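PDB 3SFW: dihydropyrimidinase, which probably catalyses the zinc-dependent, reversible hydrolytic ring opening of dihydropyrimidines such as 5,6-dihydrouracil to N-carbamoyl-beta-amino acids. Local coordinates for residues T68-N73 with D315-N320; T59-P64 with I89-L94; G338-E343 with M411-N416. All coordinates share one frame; numbering follows the deposited sequence.

Contact 1: residues T68-N73 with D315-N320; sequences TVTSDN and DHCPFN. With ZN (zinc ion), chain F.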
ATOM      1  N   THR A  68      31.628 -21.672 -18.753  1.00 21.47           N
ATOM      2  CA  THR A  68      31.616 -22.028 -20.196  1.00 18.71           C
ATOM      3  C   THR A  68      31.291 -20.765 -20.992  1.00 18.84           C
ATOM      4  O   THR A  68      31.601 -19.659 -20.516  1.00 20.60           O
ATOM      5  CB  THR A  68      30.723 -23.286 -20.499  1.00 18.32           C
ATOM      6  OG1 THR A  68      30.775 -23.621 -21.896  1.00 19.58           O
ATOM      7  CG2 THR A  68      29.268 -23.100 -20.004  1.00 20.14           C
ATOM      8  N   VAL A  69      30.809 -20.905 -22.217  1.00 16.98           N
ATOM      9  CA  VAL A  69      30.492 -19.713 -23.058  1.00 17.84           C
ATOM     10  C   VAL A  69      29.124 -19.938 -23.672  1.00 17.39           C
ATOM     11  O   VAL A  69      28.843 -21.039 -24.108  1.00 14.93           O
ATOM     12  CB  VAL A  69      31.526 -19.507 -24.159  1.00 18.90           C
ATOM     13  CG1 VAL A  69      31.156 -18.320 -25.085  1.00 19.46           C
ATOM     14  CG2 VAL A  69      32.897 -19.271 -23.531  1.00 21.15           C
ATOM     15  N   THR A  70      28.272 -18.899 -23.758  1.00 16.35           N
ATOM     16  CA  THR A  70      26.931 -19.150 -24.313  1.00 11.61           C
ATOM     17  C   THR A  70      27.029 -19.657 -25.740  1.00 12.78           C
ATOM     18  O   THR A  70      27.950 -19.277 -26.516  1.00 13.89           O
ATOM     19  CB  THR A  70      25.969 -17.926 -24.216  1.00 12.90           C
ATOM     20  OG1 THR A  70      26.546 -16.787 -24.907  1.00 14.22           O
ATOM     21  CG2 THR A  70      25.724 -17.572 -22.813  1.00 11.40           C
ATOM     22  N   SER A  71      26.047 -20.473 -26.142  1.00 12.34           N
ATOM     23  CA  SER A  71      26.241 -21.268 -27.324  1.00 14.35           C
ATOM     24  C   SER A  71      25.893 -20.550 -28.607  1.00 13.45           C
ATOM     25  O   SER A  71      26.258 -21.016 -29.654  1.00 14.23           O
ATOM     26  CB  SER A  71      25.471 -22.597 -27.253  1.00 16.60           C
ATOM     27  OG  SER A  71      24.090 -22.356 -27.264  1.00 16.41           O
ATOM     28  N   ASP A  72      25.159 -19.425 -28.540  1.00 12.76           N
ATOM     29  CA  ASP A  72      25.028 -18.573 -29.728  1.00 11.82           C
ATOM     30  C   ASP A  72      26.097 -17.510 -29.689  1.00 11.41           C
ATOM     31  O   ASP A  72      26.285 -16.880 -28.653  1.00 13.34           O
ATOM     32  CB  ASP A  72      23.659 -17.848 -29.742  1.00 12.51           C
ATOM     33  CG  ASP A  72      22.557 -18.675 -30.406  1.00 13.24           C
ATOM     34  OD1 ASP A  72      22.793 -19.306 -31.459  1.00 13.65           O
ATOM     35  OD2 ASP A  72      21.423 -18.605 -29.899  1.00 12.49           O
ATOM     36  N   ASN A  73      26.761 -17.279 -30.821  1.00 12.27           N
ATOM     37  CA  ASN A  73      27.637 -16.117 -30.941  1.00 12.87           C
ATOM     38  C   ASN A  73      26.893 -15.002 -31.662  1.00 14.40           C
ATOM     39  O   ASN A  73      25.659 -15.052 -31.774  1.00 12.53           O
ATOM     40  CB  ASN A  73      28.954 -16.495 -31.655  1.00 13.97           C
ATOM     41  CG  ASN A  73      28.751 -17.024 -33.089  1.00 17.20           C
ATOM     42  OD1 ASN A  73      29.705 -17.556 -33.723  1.00 23.79           O
ATOM     43  ND2 ASN A  73      27.575 -16.902 -33.608  1.00 13.02           N
ATOM     44  N   ASP A 315      16.527 -12.035 -22.278  1.00 10.12           N
ATOM     45  CA  ASP A 315      17.645 -12.595 -21.440  1.00 10.99           C
ATOM     46  C   ASP A 315      18.179 -13.867 -22.143  1.00 10.94           C
ATOM     47  O   ASP A 315      18.478 -14.907 -21.511  1.00 12.90           O
ATOM     48  CB  ASP A 315      17.251 -12.867 -19.952  1.00 11.04           C
ATOM     49  CG  ASP A 315      18.456 -13.088 -19.041  1.00 11.75           C
ATOM     50  OD1 ASP A 315      19.586 -12.651 -19.413  1.00 11.39           O
ATOM     51  OD2 ASP A 315      18.260 -13.729 -17.958  1.00 10.57           O
ATOM     52  N   HIS A 316      18.342 -13.767 -23.450  1.00  9.31           N
ATOM     53  CA  HIS A 316      18.869 -14.917 -24.221  1.00  9.01           C
ATOM     54  C   HIS A 316      20.285 -15.224 -23.715  1.00 11.57           C
ATOM     55  O   HIS A 316      21.187 -14.392 -23.832  1.00 10.40           O
ATOM     56  CB  HIS A 316      18.954 -14.557 -25.708  1.00 11.61           C
ATOM     57  CG  HIS A 316      19.354 -15.714 -26.570  1.00 10.01           C
ATOM     58  ND1 HIS A 316      18.588 -16.860 -26.662  1.00 11.39           N
ATOM     59  CD2 HIS A 316      20.412 -15.890 -27.390  1.00 10.33           C
ATOM     60  CE1 HIS A 316      19.174 -17.709 -27.490  1.00 12.11           C
ATOM     61  NE2 HIS A 316      20.293 -17.148 -27.936  1.00 10.73           N
ATOM     62  N   CYS A 317      20.487 -16.435 -23.191  1.00 11.48           N
ATOM     63  CA  CYS A 317      21.761 -16.738 -22.538  1.00 10.91           C
ATOM     64  C   CYS A 317      21.892 -18.296 -22.664  1.00 12.04           C
ATOM     65  O   CYS A 317      21.824 -19.012 -21.666  1.00 13.51           O
ATOM     66  CB  CYS A 317      21.693 -16.255 -21.074  1.00 13.30           C
ATOM     67  SG  CYS A 317      23.327 -16.282 -20.213  1.00 14.50           S
ATOM     68  N   PRO A 318      22.028 -18.793 -23.906  1.00 12.86           N
ATOM     69  CA  PRO A 318      21.799 -20.227 -24.164  1.00 11.87           C
ATOM     70  C   PRO A 318      23.008 -21.116 -23.815  1.00 13.67           C
ATOM     71  O   PRO A 318      24.172 -20.744 -24.069  1.00 11.81           O
ATOM     72  CB  PRO A 318      21.512 -20.262 -25.670  1.00 12.14           C
ATOM     73  CG  PRO A 318      22.411 -19.127 -26.197  1.00 13.25           C
ATOM     74  CD  PRO A 318      22.174 -18.032 -25.162  1.00 14.41           C
ATOM     75  N   PHE A 319      22.716 -22.288 -23.256  1.00 13.22           N
ATOM     76  CA  PHE A 319      23.730 -23.337 -23.083  1.00 14.32           C
ATOM     77  C   PHE A 319      23.076 -24.640 -23.492  1.00 13.29           C
ATOM     78  O   PHE A 319      21.930 -24.922 -23.091  1.00 14.94           O
ATOM     79  CB  PHE A 319      24.121 -23.425 -21.610  1.00 16.17           C
ATOM     80  CG  PHE A 319      24.733 -22.161 -21.064  1.00 14.91           C
ATOM     81  CD1 PHE A 319      26.082 -21.870 -21.302  1.00 15.99           C
ATOM     82  CD2 PHE A 319      23.961 -21.250 -20.325  1.00 16.40           C
ATOM     83  CE1 PHE A 319      26.653 -20.669 -20.836  1.00 13.85           C
ATOM     84  CE2 PHE A 319      24.539 -20.045 -19.808  1.00 15.23           C
ATOM     85  CZ  PHE A 319      25.903 -19.787 -20.028  1.00 14.77           C
ATOM     86  N   ASN A 320      23.789 -25.449 -24.264  1.00 15.72           N
ATOM     87  CA  ASN A 320      23.287 -26.769 -24.592  1.00 14.79           C
ATOM     88  C   ASN A 320      22.978 -27.591 -23.340  1.00 14.77           C
ATOM     89  O   ASN A 320      23.688 -27.545 -22.335  1.00 14.67           O
ATOM     90  CB  ASN A 320      24.314 -27.523 -25.447  1.00 13.53           C
ATOM     91  CG  ASN A 320      24.465 -26.925 -26.795  1.00 15.64           C
ATOM     92  OD1 ASN A 320      23.564 -27.016 -27.617  1.00 15.89           O
ATOM     93  ND2 ASN A 320      25.597 -26.242 -27.028  1.00 15.77           N
TER
HETATM   94 ZN    ZN F 502      20.701 -11.167 -18.371  1.00 14.91          ZN
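Asp72 and His316 make the polar join: NE2 of His316 donates to Asp72 OD2 at 2.7 Å, on the anti lone pair of that oxygen and close to the plane of the imidazole. The two side chains meet at about a right angle, with carboxylate and ring planes 31° apart. The ring is gripped at both nitrogens, since ND1 is hydrogen-bonded to the backbone N of Ile341, while OD1 of Asp72 is engaged by Thr76 and the backbone N of Asn412. An alanine at His316 would probably leave Asp72 OD2 and the amide of Ile341 without their mate and open a gap beside Pro318, whose CD sits over one face of the ring, offset toward its rim.

The backbones are tied once, by Ser71 N to Pro318 O at 2.8 Å, with the donor above the carbonyl plane. The same oxygen receives a CA-H...O contact from Thr70 CA at 3.2 Å.

Apolar packing gathers round Phe319. Its ring end, CZ, meets Thr70 CG2 at 3.6 Å, and its CD1 lies 3.7 Å from Thr68 CG2. Thr70 OG1 lies between the backbone N and the carbonyl carbon (chi1 58°), where it bonds to His60 O and Met63 N; CG2, beside the N, also touches Cys317 SG.

Asp315 binds a zinc ion through OD1 at 2.1 Å, with His58, His60 and the carboxylated Lys150 completing the site. The loop 315-320 follows strand 311-312 and runs into helix 321-325, whose Gln324 bonds to Thr68 OG1; 68-73 leads from strand 68-69 into helix 74-83.

Contact 2: residues T59-P64 with I89-L94; sequences THLDMP and IVDFCL. With ZN (zinc ion), chain F.
Leu61 and Ile89 meet tip to tip through their CD1 methyls, 3.6 Å apart, and Thr59 CG2 packs on Ile89 CB and CG2. At the other end Met63 crosses Leu94 at about a right angle, and its CE comes 3.7 Å from Leu94 CD1.

Beside these apolar pairs two rings meet, His60 and Phe92, near parallel at 18° but slid so far that they barely overlap; the close point is His60 CE1 against Phe92 CD1, 3.3 Å. His60 NE2 binds a zinc ion at 2.1 Å, and ND1 donates to a water that donates to Phe92 O; zinc on one nitrogen and the water on the other hold the imidazole's rotation.

The polar edge centres on Asp91. With CG anti to the backbone N (chi1 -165°), its carboxylate reaches across to the loop, where OD2 takes two bonds: Leu61 N at 2.8 Å on the syn lone pair, almost straight at 174°, and Thr59 OG1 at 2.8 Å on the anti side. A second water donates to both Asp91 OD1 and Leu61 O. Phe92 N bonds to Thr59 O at 3.2 Å, while the bond from Thr59 N to Val90 O is weak.

Strands 49-59 and 86-93 are neighbouring parallel strands of the TIM-type barrel of the amidohydrolase family; 119-124 flanks 86-93, and helices 74-83 and 101-112 pack outside, Trp108 NE1 of the latter hydrogen-bonded to Asp91 OD1.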
ATOM      1  N   THR A  59      20.285  -9.320 -24.260  1.00  9.28           N
ATOM      2  CA  THR A  59      20.928 -10.521 -24.857  1.00  9.66           C
ATOM      3  C   THR A  59      22.334 -10.724 -24.297  1.00 10.37           C
ATOM      4  O   THR A  59      22.951  -9.784 -23.797  1.00  9.98           O
ATOM      5  CB  THR A  59      20.986 -10.460 -26.399  1.00 10.24           C
ATOM      6  OG1 THR A  59      21.852  -9.393 -26.829  1.00 10.25           O
ATOM      7  CG2 THR A  59      19.549 -10.140 -26.972  1.00  9.50           C
ATOM      8  N   HIS A  60      22.801 -11.970 -24.348  1.00 10.87           N
ATOM      9  CA  HIS A  60      24.120 -12.352 -23.861  1.00 10.62           C
ATOM     10  C   HIS A  60      24.780 -13.283 -24.892  1.00 11.11           C
ATOM     11  O   HIS A  60      24.914 -14.507 -24.659  1.00 12.51           O
ATOM     12  CB  HIS A  60      24.002 -13.090 -22.510  1.00 10.24           C
ATOM     13  CG  HIS A  60      23.382 -12.256 -21.430  1.00  7.68           C
ATOM     14  ND1 HIS A  60      24.082 -11.267 -20.770  1.00  9.57           N
ATOM     15  CD2 HIS A  60      22.123 -12.230 -20.936  1.00 10.07           C
ATOM     16  CE1 HIS A  60      23.297 -10.711 -19.857  1.00 10.87           C
ATOM     17  NE2 HIS A  60      22.089 -11.259 -19.961  1.00 10.65           N
ATOM     18  N   LEU A  61      25.124 -12.727 -26.054  1.00 10.26           N
ATOM     19  CA  LEU A  61      25.715 -13.569 -27.105  1.00 12.09           C
ATOM     20  C   LEU A  61      27.230 -13.736 -26.857  1.00 12.79           C
ATOM     21  O   LEU A  61      27.931 -12.769 -26.501  1.00 12.12           O
ATOM     22  CB  LEU A  61      25.491 -12.901 -28.472  1.00 11.87           C
ATOM     23  CG  LEU A  61      24.029 -12.557 -28.795  1.00 12.10           C
ATOM     24  CD1 LEU A  61      23.925 -12.053 -30.255  1.00 11.25           C
ATOM     25  CD2 LEU A  61      23.151 -13.837 -28.634  1.00 12.86           C
ATOM     26  N   ASP A  62      27.749 -14.946 -27.112  1.00 12.84           N
ATOM     27  CA  ASP A  62      29.164 -15.238 -26.917  1.00 12.52           C
ATOM     28  C   ASP A  62      29.661 -14.800 -25.556  1.00 13.90           C
ATOM     29  O   ASP A  62      30.734 -14.165 -25.434  1.00 13.38           O
ATOM     30  CB  ASP A  62      30.007 -14.580 -28.021  1.00 12.46           C
ATOM     31  CG  ASP A  62      31.365 -15.263 -28.216  1.00 23.29           C
ATOM     32  OD1 ASP A  62      31.450 -16.515 -28.152  1.00 20.40           O
ATOM     33  OD2 ASP A  62      32.348 -14.530 -28.448  1.00 26.12           O
ATOM     34  N   MET A  63      28.861 -15.056 -24.536  1.00 11.77           N
ATOM     35  CA  MET A  63      29.153 -14.554 -23.200  1.00 11.41           C
ATOM     36  C   MET A  63      29.903 -15.623 -22.394  1.00 13.18           C
ATOM     37  O   MET A  63      29.422 -16.744 -22.237  1.00 14.42           O
ATOM     38  CB  MET A  63      27.826 -14.269 -22.479  1.00 11.25           C
ATOM     39  CG  MET A  63      28.025 -13.757 -21.016  1.00 13.66           C
ATOM     40  SD  MET A  63      26.547 -14.167 -20.054  1.00 14.93           S
ATOM     41  CE  MET A  63      26.803 -13.322 -18.536  1.00 15.38           C
ATOM     42  N   PRO A  64      31.029 -15.257 -21.788  1.00 15.33           N
ATOM     43  CA  PRO A  64      31.663 -16.202 -20.841  1.00 15.80           C
ATOM     44  C   PRO A  64      30.926 -16.216 -19.500  1.00 15.50           C
ATOM     45  O   PRO A  64      30.800 -15.162 -18.857  1.00 18.33           O
ATOM     46  CB  PRO A  64      33.077 -15.611 -20.653  1.00 19.69           C
ATOM     47  CG  PRO A  64      32.883 -14.102 -20.879  1.00 20.64           C
ATOM     48  CD  PRO A  64      31.727 -13.951 -21.870  1.00 17.47           C
ATOM     49  N   ILE A  89      19.343  -5.738 -31.377  1.00 10.79           N
ATOM     50  CA  ILE A  89      19.553  -6.225 -30.035  1.00  9.46           C
ATOM     51  C   ILE A  89      20.423  -5.261 -29.258  1.00  9.12           C
ATOM     52  O   ILE A  89      21.155  -4.438 -29.856  1.00 11.15           O
ATOM     53  CB  ILE A  89      20.298  -7.629 -30.013  1.00 10.39           C
ATOM     54  CG1 ILE A  89      21.689  -7.524 -30.679  1.00 12.77           C
ATOM     55  CG2 ILE A  89      19.454  -8.710 -30.722  1.00 11.35           C
ATOM     56  CD1 ILE A  89      22.523  -8.778 -30.456  1.00 12.03           C
ATOM     57  N   VAL A  90      20.362  -5.362 -27.930  1.00  8.75           N
ATOM     58  CA  VAL A  90      21.292  -4.606 -27.114  1.00  9.61           C
ATOM     59  C   VAL A  90      21.865  -5.593 -26.132  1.00  9.05           C
ATOM     60  O   VAL A  90      21.116  -6.205 -25.312  1.00 10.02           O
ATOM     61  CB  VAL A  90      20.631  -3.402 -26.380  1.00 10.44           C
ATOM     62  CG1 VAL A  90      21.753  -2.463 -25.851  1.00  9.99           C
ATOM     63  CG2 VAL A  90      19.696  -2.604 -27.377  1.00 10.00           C
ATOM     64  N   ASP A  91      23.163  -5.857 -26.306  1.00  9.99           N
ATOM     65  CA  ASP A  91      23.841  -6.952 -25.604  1.00  9.77           C
ATOM     66  C   ASP A  91      24.667  -6.422 -24.423  1.00 11.58           C
ATOM     67  O   ASP A  91      25.203  -5.316 -24.476  1.00  9.93           O
ATOM     68  CB  ASP A  91      24.769  -7.632 -26.631  1.00 10.42           C
ATOM     69  CG  ASP A  91      25.252  -8.993 -26.173  1.00 11.85           C
ATOM     70  OD1 ASP A  91      26.310  -9.042 -25.523  1.00 12.26           O
ATOM     71  OD2 ASP A  91      24.537 -10.000 -26.471  1.00 10.02           O
ATOM     72  N   PHE A  92      24.784  -7.219 -23.355  1.00 10.28           N
ATOM     73  CA  PHE A  92      25.589  -6.817 -22.196  1.00  9.72           C
ATOM     74  C   PHE A  92      27.103  -7.049 -22.339  1.00 12.42           C
ATOM     75  O   PHE A  92      27.600  -8.194 -22.200  1.00 12.48           O
ATOM     76  CB  PHE A  92      25.042  -7.523 -20.933  1.00  9.09           C
ATOM     77  CG  PHE A  92      23.699  -7.003 -20.510  1.00 10.67           C
ATOM     78  CD1 PHE A  92      22.520  -7.637 -20.903  1.00 10.39           C
ATOM     79  CD2 PHE A  92      23.615  -5.889 -19.714  1.00  9.55           C
ATOM     80  CE1 PHE A  92      21.294  -7.168 -20.522  1.00 11.20           C
ATOM     81  CE2 PHE A  92      22.371  -5.380 -19.340  1.00  8.64           C
ATOM     82  CZ  PHE A  92      21.199  -6.016 -19.774  1.00 10.44           C
ATOM     83  N   CYS A  93      27.826  -5.942 -22.430  1.00 10.61           N
ATOM     84  CA  CYS A  93      29.297  -5.970 -22.386  1.00 11.18           C
ATOM     85  C   CYS A  93      29.768  -6.092 -20.932  1.00 12.44           C
ATOM     86  O   CYS A  93      29.525  -5.199 -20.076  1.00 10.82           O
ATOM     87  CB  CYS A  93      29.815  -4.676 -23.020  1.00 12.32           C
ATOM     88  SG  CYS A  93      31.616  -4.497 -22.850  1.00 14.00           S
ATOM     89  N   LEU A  94      30.403  -7.219 -20.613  1.00 12.48           N
ATOM     90  CA  LEU A  94      30.812  -7.471 -19.237  1.00 10.91           C
ATOM     91  C   LEU A  94      32.182  -6.876 -18.976  1.00 13.33           C
ATOM     92  O   LEU A  94      33.013  -6.806 -19.875  1.00 14.61           O
ATOM     93  CB  LEU A  94      30.876  -8.964 -18.977  1.00 11.20           C
ATOM     94  CG  LEU A  94      29.597  -9.712 -19.317  1.00 14.13           C
ATOM     95  CD1 LEU A  94      29.810 -11.205 -18.911  1.00 13.54           C
ATOM     96  CD2 LEU A  94      28.358  -9.111 -18.571  1.00 15.19           C
TER
HETATM   97 ZN    ZN F 502      20.701 -11.167 -18.371  1.00 14.91          ZN
HETATM   98  O   HOH W   1      26.760 -10.720 -21.559  1.00 11.93           O
HETATM   99  O   HOH W   2      27.329 -11.175 -24.271  1.00 13.39           O

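Contact 3: residues G338-E343 with M411-N416; sequences GGPIIE and MNVDYN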
ATOM      1  N   GLY A 338      20.838 -19.733 -17.660  1.00 11.87           N
ATOM      2  CA  GLY A 338      20.387 -19.030 -18.884  1.00 10.62           C
ATOM      3  C   GLY A 338      19.515 -19.887 -19.760  1.00 14.60           C
ATOM      4  O   GLY A 338      19.691 -21.116 -19.843  1.00 13.41           O
ATOM      5  N   GLY A 339      18.594 -19.246 -20.475  1.00 14.32           N
ATOM      6  CA  GLY A 339      17.740 -19.988 -21.436  1.00 10.50           C
ATOM      7  C   GLY A 339      17.833 -19.516 -22.881  1.00 11.88           C
ATOM      8  O   GLY A 339      18.335 -18.403 -23.137  1.00 14.03           O
ATOM      9  N   PRO A 340      17.360 -20.342 -23.852  1.00 11.26           N
ATOM     10  CA  PRO A 340      17.326 -19.951 -25.250  1.00 12.84           C
ATOM     11  C   PRO A 340      16.011 -19.331 -25.586  1.00 13.02           C
ATOM     12  O   PRO A 340      15.022 -20.041 -25.827  1.00 12.99           O
ATOM     13  CB  PRO A 340      17.521 -21.294 -26.033  1.00 13.56           C
ATOM     14  CG  PRO A 340      17.669 -22.393 -24.928  1.00 14.51           C
ATOM     15  CD  PRO A 340      17.002 -21.763 -23.679  1.00 12.44           C
ATOM     16  N   ILE A 341      15.983 -18.003 -25.537  1.00  9.43           N
ATOM     17  CA  ILE A 341      14.734 -17.263 -25.551  1.00 11.61           C
ATOM     18  C   ILE A 341      14.644 -16.271 -26.751  1.00 12.68           C
ATOM     19  O   ILE A 341      13.565 -15.758 -27.073  1.00 11.69           O
ATOM     20  CB  ILE A 341      14.583 -16.462 -24.192  1.00  8.94           C
ATOM     21  CG1 ILE A 341      14.892 -17.320 -22.965  1.00 10.46           C
ATOM     22  CG2 ILE A 341      13.144 -15.839 -24.072  1.00 13.40           C
ATOM     23  CD1 ILE A 341      13.908 -18.529 -22.801  1.00 10.27           C
ATOM     24  N   ILE A 342      15.760 -15.987 -27.406  1.00 11.37           N
ATOM     25  CA  ILE A 342      15.751 -14.856 -28.364  1.00 11.31           C
ATOM     26  C   ILE A 342      14.746 -15.042 -29.512  1.00 11.94           C
ATOM     27  O   ILE A 342      14.118 -14.080 -29.970  1.00 11.49           O
ATOM     28  CB  ILE A 342      17.158 -14.532 -28.871  1.00  9.54           C
ATOM     29  CG1 ILE A 342      17.235 -13.079 -29.370  1.00 11.43           C
ATOM     30  CG2 ILE A 342      17.610 -15.536 -30.005  1.00 10.25           C
ATOM     31  CD1 ILE A 342      18.740 -12.652 -29.634  1.00 11.14           C
ATOM     32  N   GLU A 343      14.588 -16.282 -29.985  1.00  8.70           N
ATOM     33  CA  GLU A 343      13.878 -16.481 -31.212  1.00 10.21           C
ATOM     34  C   GLU A 343      12.353 -16.431 -31.042  1.00 13.88           C
ATOM     35  O   GLU A 343      11.631 -15.971 -31.933  1.00 15.53           O
ATOM     36  CB  GLU A 343      14.272 -17.829 -31.814  1.00  8.98           C
ATOM     37  CG  GLU A 343      13.662 -18.043 -33.202  1.00 11.13           C
ATOM     38  CD  GLU A 343      14.344 -19.167 -33.980  1.00 13.88           C
ATOM     39  OE1 GLU A 343      15.427 -19.639 -33.558  1.00 15.48           O
ATOM     40  OE2 GLU A 343      13.792 -19.556 -35.035  1.00 14.93           O
ATOM     41  N   MET A 411      18.315 -21.030 -33.219  1.00 13.06           N
ATOM     42  CA  MET A 411      19.308 -20.813 -32.156  1.00 12.20           C
ATOM     43  C   MET A 411      20.300 -21.986 -32.119  1.00 16.87           C
ATOM     44  O   MET A 411      19.901 -23.137 -32.388  1.00 15.43           O
ATOM     45  CB  MET A 411      18.619 -20.654 -30.797  1.00 15.25           C
ATOM     46  CG  MET A 411      17.686 -19.428 -30.765  1.00 13.84           C
ATOM     47  SD  MET A 411      16.702 -19.397 -29.270  1.00 13.70           S
ATOM     48  CE  MET A 411      15.588 -20.826 -29.596  1.00 14.70           C
ATOM     49  N   ASN A 412      21.589 -21.680 -31.941  1.00 13.68           N
ATOM     50  CA  ASN A 412      22.584 -22.748 -31.961  1.00 15.10           C
ATOM     51  C   ASN A 412      22.611 -23.443 -30.591  1.00 15.89           C
ATOM     52  O   ASN A 412      23.579 -23.309 -29.841  1.00 15.02           O
ATOM     53  CB  ASN A 412      23.970 -22.212 -32.365  1.00 16.72           C
ATOM     54  CG  ASN A 412      24.967 -23.333 -32.659  1.00 22.32           C
ATOM     55  OD1 ASN A 412      24.569 -24.497 -32.840  1.00 21.99           O
ATOM     56  ND2 ASN A 412      26.254 -23.023 -32.569  1.00 19.59           N
ATOM     57  N   VAL A 413      21.551 -24.218 -30.289  1.00 14.52           N
ATOM     58  CA  VAL A 413      21.399 -24.863 -28.978  1.00 15.32           C
ATOM     59  C   VAL A 413      20.520 -26.080 -29.176  1.00 15.10           C
ATOM     60  O   VAL A 413      19.678 -26.094 -30.060  1.00 15.17           O
ATOM     61  CB  VAL A 413      20.694 -23.922 -27.948  1.00 18.80           C
ATOM     62  CG1 VAL A 413      20.951 -24.381 -26.501  1.00 16.36           C
ATOM     63  CG2 VAL A 413      21.181 -22.503 -28.124  1.00 31.23           C
ATOM     64  N   ASP A 414      20.736 -27.122 -28.363  1.00 17.40           N
ATOM     65  CA  ASP A 414      20.098 -28.431 -28.613  1.00 16.24           C
ATOM     66  C   ASP A 414      18.741 -28.629 -27.976  1.00 17.47           C
ATOM     67  O   ASP A 414      18.238 -29.754 -27.954  1.00 16.04           O
ATOM     68  CB  ASP A 414      21.026 -29.573 -28.160  1.00 17.34           C
ATOM     69  CG  ASP A 414      21.381 -29.496 -26.697  1.00 18.06           C
ATOM     70  OD1 ASP A 414      20.794 -28.683 -25.974  1.00 13.20           O
ATOM     71  OD2 ASP A 414      22.155 -30.355 -26.197  1.00 17.60           O
ATOM     72  N   TYR A 415      18.125 -27.564 -27.470  1.00 14.05           N
ATOM     73  CA  TYR A 415      16.767 -27.719 -26.967  1.00 12.46           C
ATOM     74  C   TYR A 415      16.078 -26.392 -27.051  1.00 14.31           C
ATOM     75  O   TYR A 415      16.721 -25.343 -27.224  1.00 12.96           O
ATOM     76  CB  TYR A 415      16.723 -28.260 -25.500  1.00 14.44           C
ATOM     77  CG  TYR A 415      17.104 -27.254 -24.421  1.00 12.69           C
ATOM     78  CD1 TYR A 415      18.430 -26.936 -24.177  1.00 10.50           C
ATOM     79  CD2 TYR A 415      16.113 -26.550 -23.719  1.00 13.29           C
ATOM     80  CE1 TYR A 415      18.797 -25.978 -23.243  1.00 10.60           C
ATOM     81  CE2 TYR A 415      16.439 -25.639 -22.741  1.00 12.48           C
ATOM     82  CZ  TYR A 415      17.797 -25.356 -22.499  1.00 11.05           C
ATOM     83  OH  TYR A 415      18.141 -24.418 -21.567  1.00 14.15           O
ATOM     84  N   ASN A 416      14.759 -26.445 -26.930  1.00 14.09           N
ATOM     85  CA  ASN A 416      13.971 -25.208 -26.830  1.00 13.14           C
ATOM     86  C   ASN A 416      13.077 -25.338 -25.613  1.00 14.35           C
ATOM     87  O   ASN A 416      12.367 -26.356 -25.461  1.00 15.16           O
ATOM     88  CB  ASN A 416      13.151 -25.065 -28.095  1.00 13.80           C
ATOM     89  CG  ASN A 416      12.468 -23.708 -28.197  1.00 15.99           C
ATOM     90  OD1 ASN A 416      11.658 -23.358 -27.339  1.00 13.98           O
ATOM     91  ND2 ASN A 416      12.814 -22.941 -29.233  1.00 12.94           N
TER
HETATM   92  O   HOH W   3      20.055 -22.483 -22.266  1.00 12.62           O
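Met411 packs its side chain against Pro340, Ile342 and Glu343, and it can be followed atom by atom. From CB, Met411 has CG anti to the carbonyl carbon (chi1 -62°), and CG lies against Ile342 CG2 at 4.0 Å and against Glu343 CB and OE1. The next atom, SD, rests on the backbone, 3.7 Å from Pro340 C, and is near Glu343 N and Pro340 CB as well. A bend at chi3 of Met411 (-70°) then sets the terminal CE against Pro340 O and Glu343 CB.

At the root of the same residue, Met411 N makes a weak hydrogen bond of 3.2 Å to Glu343 OE1, an oxygen that also accepts from the backbone N of His410. OE1 thus meets the amides of two successive residues.

Pro340 also packs on Tyr415. Its CG stands over one face of the phenol ring, 4.2 Å from the centroid and 24° off the normal, a CH-pi contact, while CD touches the hydroxyl oxygen. Val413 CG1 closes in on Pro340 CG at 4.1 Å. The Tyr415 hydroxyl is linked to Gly338 O by a water that donates to both, and it has a direct partner in Lys284 O.

The backbone angles of Gly338 leave no room for a CB beside the carbonyl oxygen of the residue before it. Proline over tyrosine is a classic CH-pi pair; here it joins two irregular loops of the amidohydrolase fold, one leading to helix 345-354 and the other to strand 422-432, with the CA of Gly338 about 8 Å from a zinc ion.

All three contacts are largely buried, though contact 1 has an exposed residue in Val69 and contact 2 one in Pro64, while every touching residue of contact 3 is buried. Contacts 1 and 2 share a zinc ion, bound by Asp315 in one and His60 in the other, and Asp72 O is probably hydrogen-bonded to Asp62 N between them. In contact 2 the carboxylate of Asp91 and two waters add to the strand pairing; contact 1 joins the end of strand 68-69 and a loop to another loop through a histidine-carboxylate bond, and contact 3 relies mainly on apolar packing. Ser71 OG bonds to Asn412 O between contacts 1 and 3, whereas Ile342 merely packs against Thr59 and Ile89 of contact 2.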